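Local structure of rhizavidin (Rhizobium etli, 3EW2) at residues Y55-R60 against F68-N73. The protein binds biotin as a dimeric member of the avidin family, each subunit holding the vitamin in its beta-barrel. Residues are numbered along the deposited sequence; the frame is centred on the assembly and turned at random.
Sequences YPLTGR and FSVGWN. With BTN (biotin), chain I.
Trp72 turns an edge of its indole onto a face of the Tyr55 phenol, with CE3 over the middle of the ring, 3.7 Å from Tyr55 CG. The planes of the phenol and the indole's six-membered ring meet at 64°, a T-shaped (edge-to-face) stack. At the phenol's own edge, in its plane, lies CA of Asn73, where the chain has passed the inverse gamma turn centred on Trp72. The indole has both faces engaged: Val70 CG1 lies against one, offset toward the rim, and biotin against the other, its C10 3.4 Å from Trp72 CG. Chi1 of -62° sets the Trp72 ring anti to its carbonyl carbon, so that it stands between biotin and Val70 CG1 with its CE3/CZ3 edge turned to Tyr55. Hydrogen bonds from Trp72 NE1 to Thr83 and from Tyr55 OH to the Glu77 carbonyl fix the polar ends of the two rings. Such a tryptophan wall beside the ligand is a familiar feature of the avidin fold, an eight-stranded antiparallel barrel of which strands 54-62 and 65-71 form one hairpin. Between them Thr58 N donates to Ser69 O at 3.3 Å, while the return bond from Ser69 N to Thr58 O is weak, bent to 122° at the hydrogen. Toward Trp72 the ladder gives way to a water, which donates to Pro56 O and accepts from Gly71 N (2.7 Å). On the barrel-interior face, Leu57 CB packs on Val70 CG2 at 3.7 Å and its CG approaches Phe68 CD2, the Phe68 ring stacking further on Trp85. Thr58 and Ser69 point to the other face, where each hydroxyl is hydrogen-bonded to its own counterpart in the second subunit, Thr58 OG1 to Thr58 OG1 and Ser69 OG to Ser69 OG.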
# COMPACT_ATOMS: atom_id res chain seq x y z
N TYR B 55 -7.10 -7.20 10.89
CA TYR B 55 -7.29 -7.16 9.43
C TYR B 55 -6.00 -7.55 8.79
O TYR B 55 -4.94 -7.04 9.21
CB TYR B 55 -7.68 -5.73 8.99
CG TYR B 55 -9.09 -5.50 9.33
CD1 TYR B 55 -9.45 -5.02 10.61
CD2 TYR B 55 -10.11 -5.84 8.43
CE1 TYR B 55 -10.84 -4.86 10.95
CE2 TYR B 55 -11.46 -5.70 8.78
CZ TYR B 55 -11.81 -5.20 10.04
OH TYR B 55 -13.16 -5.01 10.37
N PRO B 56 -6.03 -8.45 7.79
CA PRO B 56 -4.67 -8.75 7.26
C PRO B 56 -4.08 -7.60 6.44
O PRO B 56 -4.79 -6.73 5.88
CB PRO B 56 -4.87 -9.99 6.37
CG PRO B 56 -6.42 -10.37 6.51
CD PRO B 56 -7.10 -9.18 7.08
N LEU B 57 -2.78 -7.66 6.33
CA LEU B 57 -2.09 -6.64 5.69
C LEU B 57 -0.95 -7.28 4.85
O LEU B 57 -0.39 -8.32 5.22
CB LEU B 57 -1.61 -5.70 6.82
CG LEU B 57 -0.27 -4.99 6.93
CD1 LEU B 57 -0.16 -4.47 8.39
CD2 LEU B 57 0.92 -5.87 6.57
N THR B 58 -0.59 -6.63 3.74
CA THR B 58 0.48 -7.11 2.91
C THR B 58 1.13 -5.91 2.29
O THR B 58 0.47 -4.94 2.02
CB THR B 58 -0.02 -8.15 1.82
OG1 THR B 58 1.06 -8.48 0.94
CG2 THR B 58 -1.20 -7.60 0.99
N GLY B 59 2.43 -5.94 2.11
CA GLY B 59 3.08 -4.83 1.47
C GLY B 59 4.47 -5.20 1.09
O GLY B 59 4.79 -6.37 1.00
N ARG B 60 5.31 -4.21 0.86
CA ARG B 60 6.64 -4.51 0.35
C ARG B 60 7.53 -3.59 1.05
O ARG B 60 7.12 -2.45 1.33
CB ARG B 60 6.74 -4.22 -1.17
CG ARG B 60 5.85 -5.09 -2.06
CD ARG B 60 6.37 -6.53 -2.19
NE ARG B 60 7.72 -6.48 -2.73
CZ ARG B 60 8.66 -7.42 -2.63
NH1 ARG B 60 8.45 -8.58 -2.01
NH2 ARG B 60 9.83 -7.19 -3.17
N PHE B 68 2.20 -0.68 2.51
CA PHE B 68 1.40 -1.83 2.83
C PHE B 68 -0.07 -1.47 2.71
O PHE B 68 -0.44 -0.28 2.56
CB PHE B 68 1.77 -2.41 4.20
CG PHE B 68 1.64 -1.40 5.35
CD1 PHE B 68 2.70 -0.55 5.68
CD2 PHE B 68 0.46 -1.29 6.07
CE1 PHE B 68 2.57 0.38 6.70
CE2 PHE B 68 0.33 -0.36 7.10
CZ PHE B 68 1.38 0.46 7.42
N SER B 69 -0.92 -2.47 2.76
CA SER B 69 -2.24 -2.34 2.21
C SER B 69 -3.14 -3.12 3.13
O SER B 69 -2.74 -4.18 3.59
CB SER B 69 -2.30 -3.00 0.80
OG SER B 69 -1.40 -2.37 -0.11
N VAL B 70 -4.36 -2.64 3.33
CA VAL B 70 -5.32 -3.40 4.11
C VAL B 70 -6.68 -3.25 3.42
O VAL B 70 -7.06 -2.15 3.09
CB VAL B 70 -5.43 -2.79 5.61
CG1 VAL B 70 -6.72 -3.17 6.28
CG2 VAL B 70 -4.23 -3.17 6.49
N GLY B 71 -7.42 -4.32 3.24
CA GLY B 71 -8.84 -4.20 2.86
C GLY B 71 -9.69 -4.36 4.08
O GLY B 71 -9.42 -5.23 4.91
N TRP B 72 -10.74 -3.54 4.21
CA TRP B 72 -11.47 -3.48 5.48
C TRP B 72 -12.62 -4.48 5.54
O TRP B 72 -13.78 -4.11 5.79
CB TRP B 72 -11.86 -2.04 5.87
CG TRP B 72 -10.65 -1.13 6.06
CD1 TRP B 72 -10.23 -0.13 5.23
CD2 TRP B 72 -9.67 -1.18 7.15
NE1 TRP B 72 -9.07 0.45 5.72
CE2 TRP B 72 -8.72 -0.17 6.90
CE3 TRP B 72 -9.55 -1.96 8.32
CZ2 TRP B 72 -7.61 0.07 7.75
CZ3 TRP B 72 -8.49 -1.72 9.17
CH2 TRP B 72 -7.51 -0.71 8.87
N ASN B 73 -12.28 -5.74 5.29
CA ASN B 73 -13.16 -6.86 5.61
C ASN B 73 -12.35 -8.03 6.15
O ASN B 73 -11.40 -8.47 5.52
CB ASN B 73 -13.99 -7.29 4.39
CG ASN B 73 -15.10 -8.32 4.76
OD1 ASN B 73 -15.41 -8.58 5.94
ND2 ASN B 73 -15.70 -8.90 3.73
C11 BTN I . -12.86 2.41 7.80
O11 BTN I . -13.17 3.26 8.67
O12 BTN I . -13.44 2.44 6.70
C10 BTN I . -11.80 1.38 8.09
C9 BTN I . -10.90 1.86 9.22
C8 BTN I . -10.19 3.16 8.84
C7 BTN I . -8.86 3.28 9.57
C2 BTN I . -8.05 4.46 9.03
S1 BTN I . -7.01 3.92 7.84
C6 BTN I . -5.84 5.25 8.18
C5 BTN I . -5.97 5.70 9.62
N1 BTN I . -4.99 5.01 10.45
C3 BTN I . -5.57 4.17 11.30
O3 BTN I . -4.88 3.36 12.21
N2 BTN I . -6.89 4.21 11.16
C4 BTN I . -7.30 5.16 10.15
O HOH W 1 -6.93 -6.69 4.49